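Local atomic coordinates of arginine--tRNA ligase (Campylobacter jejuni, PDB entry 3FNR), a protein that catalyses the ATP-dependent attachment of L-arginine to its cognate tRNA, releasing AMP and diphosphate, as a monomeric class I aminoacyl-tRNA synthetase. Residues M296-V299 with V300-I303; E322-I325 with S326-Q329; A255-E258 with F259-F262; I224-H227 with K228-S232; V374-L377 with F378-L381. The protein carries 1 engineered substitution. All coordinates share one frame; numbering follows the deposited sequence. Where two conformers were deposited one is given.

Contact 1. Residues M296-V299 with V300-I303; sequences MSDV and VDEI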
loop_
_atom_site.group_PDB
_atom_site.type_symbol
_atom_site.label_atom_id
_atom_site.label_comp_id
_atom_site.label_asym_id
_atom_site.label_seq_id
_atom_site.Cartn_x
_atom_site.Cartn_y
_atom_site.Cartn_z
ATOM N N MET A 296 12.446 4.330 -1.210
ATOM C CA MET A 296 11.662 3.465 -0.321
ATOM C C MET A 296 12.542 2.338 0.224
ATOM O O MET A 296 12.494 2.020 1.413
ATOM C CB MET A 296 10.444 2.907 -1.074
ATOM C CG MET A 296 9.499 2.040 -0.252
ATOM S SD MET A 296 8.061 1.501 -1.197
ATOM C CE MET A 296 7.920 -0.169 -0.657
ATOM N N SER A 297 13.362 1.788 -0.670
ATOM C CA SER A 297 14.349 0.751 -0.406
ATOM C C SER A 297 15.338 1.103 0.701
ATOM O O SER A 297 15.644 0.264 1.548
ATOM C CB SER A 297 15.141 0.502 -1.689
ATOM O OG SER A 297 15.381 -0.873 -1.873
ATOM N N ASP A 298 15.846 2.335 0.669
ATOM C CA ASP A 298 16.820 2.807 1.646
ATOM C C ASP A 298 16.212 2.883 3.043
ATOM O O ASP A 298 16.851 2.503 4.026
ATOM C CB ASP A 298 17.368 4.179 1.240
ATOM C CG ASP A 298 18.333 4.108 0.059
ATOM O OD1 ASP A 298 18.612 5.176 -0.530
ATOM O OD2 ASP A 298 18.815 3.003 -0.281
ATOM N N VAL A 299 14.975 3.369 3.111
ATOM C CA VAL A 299 14.234 3.477 4.366
ATOM C C VAL A 299 13.925 2.095 4.955
ATOM O O VAL A 299 14.122 1.879 6.151
ATOM C CB VAL A 299 12.967 4.353 4.186
ATOM C CG1 VAL A 299 12.069 4.312 5.417
ATOM C CG2 VAL A 299 13.368 5.806 3.859
ATOM N N VAL A 300 13.489 1.152 4.115
ATOM C CA VAL A 300 13.227 -0.223 4.572
ATOM C C VAL A 300 14.516 -0.910 5.034
ATOM O O VAL A 300 14.500 -1.690 5.986
ATOM C CB VAL A 300 12.490 -1.098 3.516
ATOM C CG1 VAL A 300 12.149 -2.479 4.092
ATOM C CG2 VAL A 300 11.217 -0.444 3.066
ATOM N N ASP A 301 15.631 -0.599 4.376
ATOM C CA ASP A 301 16.946 -1.101 4.787
ATOM C C ASP A 301 17.294 -0.634 6.203
ATOM O O ASP A 301 17.821 -1.400 7.014
ATOM C CB ASP A 301 18.035 -0.638 3.808
ATOM C CG ASP A 301 18.037 -1.427 2.502
ATOM O OD1 ASP A 301 17.636 -2.611 2.504
ATOM O OD2 ASP A 301 18.451 -0.853 1.467
ATOM N N GLU A 302 16.963 0.619 6.493
ATOM C CA GLU A 302 17.289 1.228 7.768
ATOM C C GLU A 302 16.324 0.835 8.881
ATOM O O GLU A 302 16.760 0.415 9.951
ATOM C CB GLU A 302 17.354 2.750 7.627
ATOM C CG GLU A 302 18.004 3.454 8.809
ATOM C CD GLU A 302 18.527 4.838 8.460
ATOM O OE1 GLU A 302 18.798 5.616 9.398
ATOM O OE2 GLU A 302 18.677 5.150 7.259
ATOM N N ILE A 303 15.021 0.961 8.637
ATOM C CA ILE A 303 14.038 0.754 9.702
ATOM C C ILE A 303 13.360 -0.623 9.726
ATOM O O ILE A 303 12.759 -0.999 10.727
ATOM C CB ILE A 303 12.980 1.880 9.743
ATOM C CG1 ILE A 303 11.990 1.762 8.575
ATOM C CG2 ILE A 303 13.665 3.253 9.808
ATOM C CD1 ILE A 303 10.785 2.669 8.684
HETATM O O HOH W 1 18.562 0.343 -1.063
#

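Contact 2. Residues E322-I325 with S326-Q329; sequences EFDI and SDLQ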
loop_
_atom_site.group_PDB
_atom_site.type_symbol
_atom_site.label_atom_id
_atom_site.label_comp_id
_atom_site.label_asym_id
_atom_site.label_seq_id
_atom_site.Cartn_x
_atom_site.Cartn_y
_atom_site.Cartn_z
ATOM N N GLU A 322 4.188 13.065 10.441
ATOM C CA GLU A 322 5.577 13.333 10.781
ATOM C C GLU A 322 6.048 12.268 11.756
ATOM O O GLU A 322 5.376 11.987 12.753
ATOM C CB GLU A 322 5.721 14.721 11.403
ATOM C CG GLU A 322 7.166 15.151 11.660
ATOM C CD GLU A 322 7.270 16.304 12.647
ATOM O OE1 GLU A 322 6.865 16.133 13.822
ATOM O OE2 GLU A 322 7.767 17.380 12.249
ATOM N N PHE A 323 7.192 11.662 11.463
ATOM C CA PHE A 323 7.728 10.637 12.344
ATOM C C PHE A 323 9.239 10.698 12.445
ATOM O O PHE A 323 9.924 10.858 11.441
ATOM C CB PHE A 323 7.289 9.241 11.895
ATOM C CG PHE A 323 7.352 8.215 12.986
ATOM C CD1 PHE A 323 6.258 8.013 13.825
ATOM C CD2 PHE A 323 8.502 7.455 13.184
ATOM C CE1 PHE A 323 6.311 7.065 14.849
ATOM C CE2 PHE A 323 8.566 6.508 14.201
ATOM C CZ PHE A 323 7.468 6.313 15.036
ATOM N N ASP A 324 9.741 10.578 13.672
ATOM C CA ASP A 324 11.175 10.488 13.922
ATOM C C ASP A 324 11.568 9.026 14.088
ATOM O O ASP A 324 11.105 8.349 15.008
ATOM C CB ASP A 324 11.576 11.296 15.164
ATOM C CG ASP A 324 13.061 11.671 15.174
ATOM O OD1 ASP A 324 13.908 10.857 14.743
ATOM O OD2 ASP A 324 13.384 12.790 15.628
ATOM N N ILE A 325 12.446 8.562 13.202
ATOM C CA ILE A 325 12.873 7.161 13.163
ATOM C C ILE A 325 13.800 6.735 14.311
ATOM O O ILE A 325 14.089 5.544 14.469
ATOM C CB ILE A 325 13.519 6.795 11.799
ATOM C CG1 ILE A 325 14.862 7.512 11.609
ATOM C CG2 ILE A 325 12.537 7.073 10.648
ATOM C CD1 ILE A 325 15.746 6.893 10.549
ATOM N N SER A 326 14.259 7.711 15.097
ATOM C CA SER A 326 15.097 7.457 16.265
ATOM C C SER A 326 14.287 6.831 17.401
ATOM O O SER A 326 14.851 6.247 18.332
ATOM C CB SER A 326 15.755 8.755 16.741
ATOM O OG SER A 326 14.778 9.709 17.124
ATOM N N ASP A 327 12.962 6.956 17.311
ATOM C CA ASP A 327 12.028 6.376 18.278
ATOM C C ASP A 327 12.041 4.845 18.248
ATOM O O ASP A 327 11.676 4.195 19.230
ATOM C CB ASP A 327 10.604 6.884 18.016
ATOM C CG ASP A 327 10.474 8.401 18.153
ATOM O OD1 ASP A 327 9.328 8.898 18.081
ATOM O OD2 ASP A 327 11.501 9.100 18.325
ATOM N N LEU A 328 12.487 4.280 17.126
ATOM C CA LEU A 328 12.572 2.829 16.937
ATOM C C LEU A 328 13.791 2.195 17.615
ATOM O O LEU A 328 14.020 0.990 17.506
ATOM C CB LEU A 328 12.561 2.496 15.444
ATOM C CG LEU A 328 11.509 3.230 14.610
ATOM C CD1 LEU A 328 11.763 3.016 13.138
ATOM C CD2 LEU A 328 10.085 2.812 14.984
ATOM N N GLN A 329 14.573 3.019 18.305
ATOM C CA GLN A 329 15.692 2.548 19.108
ATOM C C GLN A 329 15.231 2.271 20.540
ATOM O O GLN A 329 15.839 1.462 21.250
ATOM C CB GLN A 329 16.839 3.570 19.091
ATOM C CG GLN A 329 17.382 3.906 17.693
ATOM C CD GLN A 329 18.615 3.097 17.300
ATOM O OE1 GLN A 329 19.635 3.665 16.901
ATOM N NE2 GLN A 329 18.529 1.772 17.407
HETATM O O HOH W 2 8.221 10.213 15.972
#

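Contact 3. Residues A255-E258 with F259-F262; sequences AAME and FLGF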
loop_
_atom_site.group_PDB
_atom_site.type_symbol
_atom_site.label_atom_id
_atom_site.label_comp_id
_atom_site.label_asym_id
_atom_site.label_seq_id
_atom_site.Cartn_x
_atom_site.Cartn_y
_atom_site.Cartn_z
ATOM N N ALA A 255 -15.867 13.846 -14.706
ATOM C CA ALA A 255 -16.558 14.385 -15.881
ATOM C C ALA A 255 -16.433 13.452 -17.074
ATOM O O ALA A 255 -17.410 13.205 -17.775
ATOM C CB ALA A 255 -15.997 15.765 -16.233
ATOM N N ALA A 256 -15.226 12.923 -17.273
ATOM C CA ALA A 256 -14.945 11.957 -18.330
ATOM C C ALA A 256 -15.764 10.688 -18.160
ATOM O O ALA A 256 -16.330 10.182 -19.128
ATOM C CB ALA A 256 -13.471 11.625 -18.348
ATOM N N MET A 257 -15.841 10.189 -16.924
ATOM C CA MET A 257 -16.606 8.979 -16.626
ATOM C C MET A 257 -18.109 9.176 -16.838
ATOM O O MET A 257 -18.797 8.263 -17.297
ATOM C CB MET A 257 -16.299 8.444 -15.211
ATOM C CG MET A 257 -14.826 8.026 -14.964
ATOM S SD MET A 257 -14.152 6.814 -16.124
ATOM C CE MET A 257 -13.216 7.898 -17.204
ATOM N N GLU A 258 -18.607 10.371 -16.531
ATOM C CA GLU A 258 -20.013 10.693 -16.786
ATOM C C GLU A 258 -20.289 10.709 -18.288
ATOM O O GLU A 258 -21.336 10.243 -18.739
ATOM C CB GLU A 258 -20.401 12.038 -16.161
ATOM C CG GLU A 258 -20.457 12.049 -14.623
ATOM C CD GLU A 258 -21.606 11.230 -14.031
ATOM O OE1 GLU A 258 -21.494 10.818 -12.856
ATOM O OE2 GLU A 258 -22.623 11.000 -14.725
ATOM N N PHE A 259 -19.325 11.215 -19.054
ATOM C CA PHE A 259 -19.414 11.260 -20.515
ATOM C C PHE A 259 -19.115 9.900 -21.172
ATOM O O PHE A 259 -18.984 9.817 -22.391
ATOM C CB PHE A 259 -18.453 12.307 -21.076
ATOM C CG PHE A 259 -18.991 13.721 -21.076
ATOM C CD1 PHE A 259 -20.280 14.007 -21.527
ATOM C CD2 PHE A 259 -18.179 14.771 -20.672
ATOM C CE1 PHE A 259 -20.756 15.312 -21.543
ATOM C CE2 PHE A 259 -18.639 16.074 -20.679
ATOM C CZ PHE A 259 -19.935 16.352 -21.119
ATOM N N LEU A 260 -18.985 8.849 -20.368
ATOM C CA LEU A 260 -18.817 7.494 -20.890
ATOM C C LEU A 260 -19.971 6.611 -20.427
ATOM O O LEU A 260 -19.977 5.394 -20.650
ATOM C CB LEU A 260 -17.467 6.903 -20.467
ATOM C CG LEU A 260 -16.191 7.455 -21.119
ATOM C CD1 LEU A 260 -14.956 7.010 -20.365
ATOM C CD2 LEU A 260 -16.075 7.016 -22.566
ATOM N N GLY A 261 -20.955 7.237 -19.786
ATOM C CA GLY A 261 -22.160 6.538 -19.359
ATOM C C GLY A 261 -22.051 5.989 -17.953
ATOM O O GLY A 261 -22.994 5.369 -17.455
ATOM N N PHE A 262 -20.905 6.221 -17.311
ATOM C CA PHE A 262 -20.672 5.724 -15.956
ATOM C C PHE A 262 -21.201 6.687 -14.897
ATOM O O PHE A 262 -21.267 7.899 -15.116
ATOM C CB PHE A 262 -19.181 5.467 -15.696
ATOM C CG PHE A 262 -18.541 4.493 -16.653
ATOM C CD1 PHE A 262 -17.446 4.881 -17.420
ATOM C CD2 PHE A 262 -19.019 3.192 -16.779
ATOM C CE1 PHE A 262 -16.843 3.991 -18.306
ATOM C CE2 PHE A 262 -18.427 2.299 -17.669
ATOM C CZ PHE A 262 -17.336 2.704 -18.435
HETATM O O HOH W 3 -23.218 8.940 -16.897
#

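Contact 4. Residues I224-H227 with K228-S232; sequences IVYH and KDKMS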
loop_
_atom_site.group_PDB
_atom_site.type_symbol
_atom_site.label_atom_id
_atom_site.label_comp_id
_atom_site.label_asym_id
_atom_site.label_seq_id
_atom_site.Cartn_x
_atom_site.Cartn_y
_atom_site.Cartn_z
ATOM N N ILE A 224 -8.152 8.568 -19.472
ATOM C CA ILE A 224 -9.567 8.285 -19.753
ATOM C C ILE A 224 -9.793 6.884 -20.357
ATOM O O ILE A 224 -10.651 6.119 -19.870
ATOM C CB ILE A 224 -10.187 9.355 -20.669
ATOM C CG1 ILE A 224 -10.178 10.715 -19.955
ATOM C CG2 ILE A 224 -11.619 8.984 -21.025
ATOM C CD1 ILE A 224 -10.699 11.827 -20.792
ATOM N N VAL A 225 -9.001 6.560 -21.383
ATOM C CA VAL A 225 -8.985 5.229 -22.030
ATOM C C VAL A 225 -8.819 4.093 -21.014
ATOM O O VAL A 225 -9.596 3.141 -21.015
ATOM C CB VAL A 225 -7.847 5.139 -23.096
ATOM C CG1 VAL A 225 -7.648 3.708 -23.594
ATOM C CG2 VAL A 225 -8.120 6.074 -24.272
ATOM N N TYR A 226 -7.815 4.214 -20.145
ATOM C CA TYR A 226 -7.556 3.223 -19.103
ATOM C C TYR A 226 -8.732 3.109 -18.141
ATOM O O TYR A 226 -9.188 2.007 -17.820
ATOM C CB TYR A 226 -6.281 3.585 -18.328
ATOM C CG TYR A 226 -5.963 2.631 -17.203
ATOM C CD1 TYR A 226 -5.982 1.254 -17.414
ATOM C CD2 TYR A 226 -5.628 3.100 -15.930
ATOM C CE1 TYR A 226 -5.705 0.369 -16.394
ATOM C CE2 TYR A 226 -5.336 2.211 -14.895
ATOM C CZ TYR A 226 -5.381 0.850 -15.140
ATOM O OH TYR A 226 -5.092 -0.052 -14.149
ATOM N N HIS A 227 -9.221 4.255 -17.683
ATOM C CA HIS A 227 -10.339 4.280 -16.753
ATOM C C HIS A 227 -11.629 3.719 -17.341
ATOM O O HIS A 227 -12.398 3.061 -16.629
ATOM C CB HIS A 227 -10.525 5.680 -16.192
ATOM C CG HIS A 227 -9.632 5.967 -15.030
ATOM N ND1 HIS A 227 -8.323 6.377 -15.178
ATOM C CD2 HIS A 227 -9.849 5.864 -13.697
ATOM C CE1 HIS A 227 -7.779 6.533 -13.984
ATOM N NE2 HIS A 227 -8.684 6.229 -13.069
ATOM N N LYS A 228 -11.840 3.945 -18.639
ATOM C CA LYS A 228 -12.967 3.355 -19.363
ATOM C C LYS A 228 -12.920 1.826 -19.287
ATOM O O LYS A 228 -13.934 1.181 -19.028
ATOM C CB LYS A 228 -12.960 3.804 -20.829
ATOM C CG LYS A 228 -14.138 3.252 -21.645
ATOM C CD LYS A 228 -14.048 3.657 -23.103
ATOM C CE LYS A 228 -15.132 2.988 -23.926
ATOM N NZ LYS A 228 -14.763 1.582 -24.241
ATOM N N ASP A 229 -11.740 1.260 -19.528
ATOM C CA ASP A 229 -11.510 -0.174 -19.321
ATOM C C ASP A 229 -11.789 -0.599 -17.864
ATOM O O ASP A 229 -12.623 -1.472 -17.645
ATOM C CB ASP A 229 -10.090 -0.544 -19.755
ATOM C CG ASP A 229 -9.729 -2.008 -19.460
ATOM O OD1 ASP A 229 -10.616 -2.869 -19.313
ATOM O OD2 ASP A 229 -8.523 -2.299 -19.394
ATOM N N LYS A 230 -11.134 0.026 -16.882
ATOM C CA LYS A 230 -11.362 -0.332 -15.454
ATOM C C LYS A 230 -12.831 -0.301 -15.012
ATOM O O LYS A 230 -13.292 -1.207 -14.308
ATOM C CB LYS A 230 -10.558 0.560 -14.514
ATOM C CG LYS A 230 -9.063 0.350 -14.535
ATOM C CD LYS A 230 -8.414 1.021 -13.325
ATOM C CE LYS A 230 -8.654 2.501 -13.316
ATOM N NZ LYS A 230 -7.972 3.184 -12.171
ATOM N N MET A 231 -13.563 0.729 -15.433
ATOM C CA MET A 231 -14.965 0.914 -15.006
ATOM C C MET A 231 -15.977 0.045 -15.748
ATOM O O MET A 231 -17.161 -0.001 -15.385
ATOM C CB MET A 231 -15.372 2.380 -15.138
ATOM C CG MET A 231 -14.548 3.316 -14.268
ATOM S SD MET A 231 -15.359 3.690 -12.717
ATOM C CE MET A 231 -16.250 5.126 -13.260
ATOM N N SER A 232 -15.535 -0.636 -16.799
ATOM C CA SER A 232 -16.460 -1.476 -17.553
ATOM C C SER A 232 -16.087 -2.935 -17.354
ATOM O O SER A 232 -16.241 -3.757 -18.260
ATOM C CB SER A 232 -16.417 -1.103 -19.037
ATOM O OG SER A 232 -15.109 -1.311 -19.542
#

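Contact 5. Residues V374-L377 with F378-L381; sequences VNLL and FEAL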
loop_
_atom_site.group_PDB
_atom_site.type_symbol
_atom_site.label_atom_id
_atom_site.label_comp_id
_atom_site.label_asym_id
_atom_site.label_seq_id
_atom_site.Cartn_x
_atom_site.Cartn_y
_atom_site.Cartn_z
ATOM N N VAL A 374 -12.010 -8.804 32.273
ATOM C CA VAL A 374 -13.189 -8.793 31.402
ATOM C C VAL A 374 -13.082 -7.697 30.330
ATOM O O VAL A 374 -13.427 -7.928 29.171
ATOM C CB VAL A 374 -14.517 -8.660 32.193
ATOM C CG1 VAL A 374 -15.731 -8.695 31.245
ATOM C CG2 VAL A 374 -14.645 -9.783 33.236
ATOM N N ASN A 375 -12.584 -6.519 30.716
ATOM C CA ASN A 375 -12.339 -5.437 29.753
ATOM C C ASN A 375 -11.375 -5.881 28.658
ATOM O O ASN A 375 -11.614 -5.632 27.480
ATOM C CB ASN A 375 -11.758 -4.197 30.434
ATOM C CG ASN A 375 -12.763 -3.471 31.312
ATOM O OD1 ASN A 375 -13.971 -3.714 31.252
ATOM N ND2 ASN A 375 -12.261 -2.556 32.127
ATOM N N LEU A 376 -10.302 -6.551 29.068
ATOM C CA LEU A 376 -9.264 -7.007 28.158
ATOM C C LEU A 376 -9.791 -8.104 27.258
ATOM O O LEU A 376 -9.440 -8.159 26.081
ATOM C CB LEU A 376 -8.040 -7.483 28.937
ATOM C CG LEU A 376 -6.742 -7.792 28.183
ATOM C CD1 LEU A 376 -6.199 -6.572 27.456
ATOM C CD2 LEU A 376 -5.716 -8.332 29.167
ATOM N N LEU A 377 -10.638 -8.964 27.823
ATOM C CA LEU A 377 -11.344 -9.992 27.063
ATOM C C LEU A 377 -12.243 -9.357 26.008
ATOM O O LEU A 377 -12.187 -9.738 24.834
ATOM C CB LEU A 377 -12.167 -10.877 28.007
ATOM C CG LEU A 377 -13.188 -11.882 27.464
ATOM C CD1 LEU A 377 -12.527 -12.939 26.610
ATOM C CD2 LEU A 377 -13.936 -12.539 28.620
ATOM N N PHE A 378 -13.057 -8.388 26.429
ATOM C CA PHE A 378 -13.910 -7.651 25.503
ATOM C C PHE A 378 -13.081 -7.017 24.398
ATOM O O PHE A 378 -13.433 -7.129 23.224
ATOM C CB PHE A 378 -14.720 -6.557 26.203
ATOM C CG PHE A 378 -15.569 -5.744 25.249
ATOM C CD1 PHE A 378 -16.799 -6.229 24.808
ATOM C CD2 PHE A 378 -15.125 -4.511 24.767
ATOM C CE1 PHE A 378 -17.583 -5.493 23.912
ATOM C CE2 PHE A 378 -15.897 -3.768 23.870
ATOM C CZ PHE A 378 -17.132 -4.261 23.446
ATOM N N GLU A 379 -11.993 -6.356 24.793
ATOM C CA GLU A 379 -11.096 -5.672 23.870
ATOM C C GLU A 379 -10.540 -6.648 22.836
ATOM O O GLU A 379 -10.495 -6.332 21.648
ATOM C CB GLU A 379 -9.960 -4.988 24.639
ATOM C CG GLU A 379 -9.216 -3.908 23.848
ATOM C CD GLU A 379 -8.203 -3.135 24.691
ATOM O OE1 GLU A 379 -7.818 -2.017 24.288
ATOM O OE2 GLU A 379 -7.797 -3.633 25.761
ATOM N N ALA A 380 -10.143 -7.837 23.287
ATOM C CA ALA A 380 -9.645 -8.872 22.380
ATOM C C ALA A 380 -10.694 -9.222 21.327
ATOM O O ALA A 380 -10.397 -9.221 20.131
ATOM C CB ALA A 380 -9.214 -10.125 23.154
ATOM N N LEU A 381 -11.928 -9.463 21.775
ATOM C CA LEU A 381 -13.015 -9.882 20.889
ATOM C C LEU A 381 -13.564 -8.760 20.002
ATOM O O LEU A 381 -14.160 -9.030 18.961
ATOM C CB LEU A 381 -14.142 -10.534 21.696
ATOM C CG LEU A 381 -13.736 -11.841 22.381
ATOM C CD1 LEU A 381 -14.771 -12.250 23.411
ATOM C CD2 LEU A 381 -13.524 -12.954 21.354
#

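Contact 1. Residues M296-V299 with V300-I303
V299 and I303 lie side by side one turn apart on the two-turn alpha-helix 296-303 of the class I catalytic domain, and illustrate how a short helix divides its sides between apolar and polar work. They touch where CG1 of V299 comes within 3.9 Å of CD1 of I303. On the isoleucine side this depends on CG1 standing between the backbone N and the carbonyl carbon (chi1 73°), a rotamer that carries the ethyl branch back over the preceding turn. There it also lies against V299 O, the acceptor for I303 N at 2.8 Å in a nearly straight bond. V300 adds a looser apolar touch, its CG2 near CG of M296. L308 of the following helix 305-311 packs on both valines, while N154 and Q157 of helix 136-157 touch S297 and V300 respectively.

The polar side carries two aspartates a turn apart, D298 and D301, whose OD2 atoms are 4.2 Å from each other. Such closeness of like charges would be expected to cost energy, and a shared water, which donates to both, probably offsets part of it. E302 is engaged elsewhere, in a salt bridge with K279 and a hydrogen bond with Y284. The bridging water sits 2.8 Å from D298 OD2 and the same distance from D301 OD2.

Contact 2. Residues E322-I325 with S326-Q329
This is a strand-to-turn transition held by an aspartate: D324 ends strand 321-324 of the catalytic domain's central sheet, and the chain bends at once into a short 3-10 turn that receives its side chain. With CG anti to the backbone N (chi1 -158°), the carboxylate swings forward to the residues that follow. Its OD1 accepts a bond from the backbone N of S326 at 3.2 Å, fairly straight and on the anti side. In the conformer given, OG of S326 adds a second bond to OD1 at 2.8 Å from the same face of the carboxylate, standing well above its plane, 76° out of it. The bond from S326 N to D324 OD1 closes an Asx turn, which restrains the rotation of the acid and holds S326 near the start of the turn by its backbone N.

The backbone adds a turn bond of its own, D327 N to D324 O at 3.3 Å from above the carbonyl plane, followed by a weak bond from L328 N to I325 O. A water accepts from D324 N and donates to D327 OD1, bridging the strand end to the turn; it also lies 3.6 Å above the centre of the F323 ring. From the turn, L328 CD2 crosses toward that ring obliquely, reaching CE2 of F323 at 4.1 Å.

The remaining carboxylate oxygen of D324 takes G281 N, beyond the neighbouring parallel strand 267-279. I325 and L328 lean on helix 296-303 through I303, and F323 reaches I311 of helix 305-311.

Contact 3. Residues A255-E258 with F259-F262
Between M257 and F262 the backbone leaves helix 250-258 through a type I turn from E258 to G261, whose positive phi of 91° takes the chain out of the helix. M257 O is gripped by two amides, L260 N at 3.1 Å and F262 N at 2.9 Å, which reach it from opposite faces of its carbonyl plane. G261 N closes the inner bond to E258 O at 3.2 Å.

The M257 side chain, bent at both chi2 and chi3, divides its end between two partners: CE lies 3.7 Å from CD1 of L260, and SD comes within 4.0 Å of CD1 of F262. The sulfur approaches the F262 ring obliquely, 5.2 Å from its centroid, in a Met-aromatic contact. F262 sets its CB against M257 O, and one face of its ring lies under the carbonyl oxygen of L260. M257 continues onto H227 and M231 of helix 219-231, while F259 and L260 turn to L182 of helix 175-184.

E258, bent at chi2, brings its carboxylate near F262 O, but its OE1 bonds S264 OG, just beyond the turn. A water lies between E258 O and F262 O, and the latter also receives a CA-H...O contact from E258. The paired bonds from F262 N to M257 O and from G261 N to E258 O, with a glycine at the C-prime position, are those of a Schellman motif ending an alpha-helix.

Contact 4. Residues I224-H227 with K228-S232
K230 lays its aliphatic chain over two aromatic rings of the preceding turn. Its CG sits above one face of the Y226 ring, 4.0 Å from the centroid and offset toward the rim, while CE covers a face of the H227 imidazole at 3.8 Å from that centroid. Both are CH-pi contacts, made by different methylenes of one lysine. Between these two methylenes, CD comes within 3.5 Å of CZ of Y226, the closest approach to the tyrosine ring. The chain can serve both rings because it bends at chi3 (-61°): the first methylenes run obliquely across the tyrosine, and the bend then brings the end alongside the histidine.

These residues belong to helix 219-231 of the catalytic domain, packed beside the parallel strands that form the Rossmann-type core of class I synthetases. Y226 and K230 are i and i+4 on the helix, and K230 N bonds Y226 O at 2.9 Å in the carbonyl plane. The polar ends reach the sheet: K230 NZ forms a salt bridge with E35, and Y226 OH bonds E73. H227 is held at both nitrogens, ND1 by the carbonyl of D223 and NE2 by N240, which would hold the imidazole's rotation. NZ of K230 and NE2 of H227 are 3.3 Å apart. Toward the end of the helix, CG of M231 rests 3.2 Å from H227 O, the acceptor for its own backbone N.

Contact 5. Residues V374-L377 with F378-L381
Helix 371-381 belongs to the DALR anticodon-binding domain, and here L377 and L381, one turn apart, form one of its apolar contacts. The two leucines lie side by side and point the same way, CD1 of L377 meeting CD1 of L381 at 4.0 Å. They arrive by different torsions: L377 holds CG anti to the backbone N (chi1 170°), whereas L381 turns its CG anti to the carbonyl carbon (chi1 -65°), and the two branches converge. Beneath them, L381 N bonds L377 O at 3.1 Å. L434 of helix 425-445 and L8 of the N-terminal helix 5-17 pack against both leucines.

Around the helix, L376 and E379 cross, the glutamate's extended chain bringing OE2 to 3.8 Å from CD1 of L376. That oxygen has its polar partner in N409 of helix 398-416, a helix whose F413 also touches L376. N375, on the exposed side, is bonded to Q371 a turn earlier. The backbone is regular, with F378 N to V374 O and E379 N to N375 O both 2.8 Å. Leucines side by side at i and i+4, packed against neighbouring helices, fit the all-helical bundle of this domain.

Each contact is local, closing a turn between adjoining residues; along the chain they follow in series, and none nests in or crosses another. From the N terminus, contact 4 comes first, then contact 3. Their centres are 10 Å apart and they pack together, with M257 CE 3.6 Å from H227 CB, joining helix 219-231 to the end of helix 250-258. Contacts 1 and 2 form a second pair on the opposite side of the chain's centre, where I303 CB meets L328 CD1 at 3.8 Å and helix 296-303 adjoins the turn that follows strand 321-324. Contact 5 stands apart in the anticodon-binding domain, its centre about 30 Å from that of contact 2.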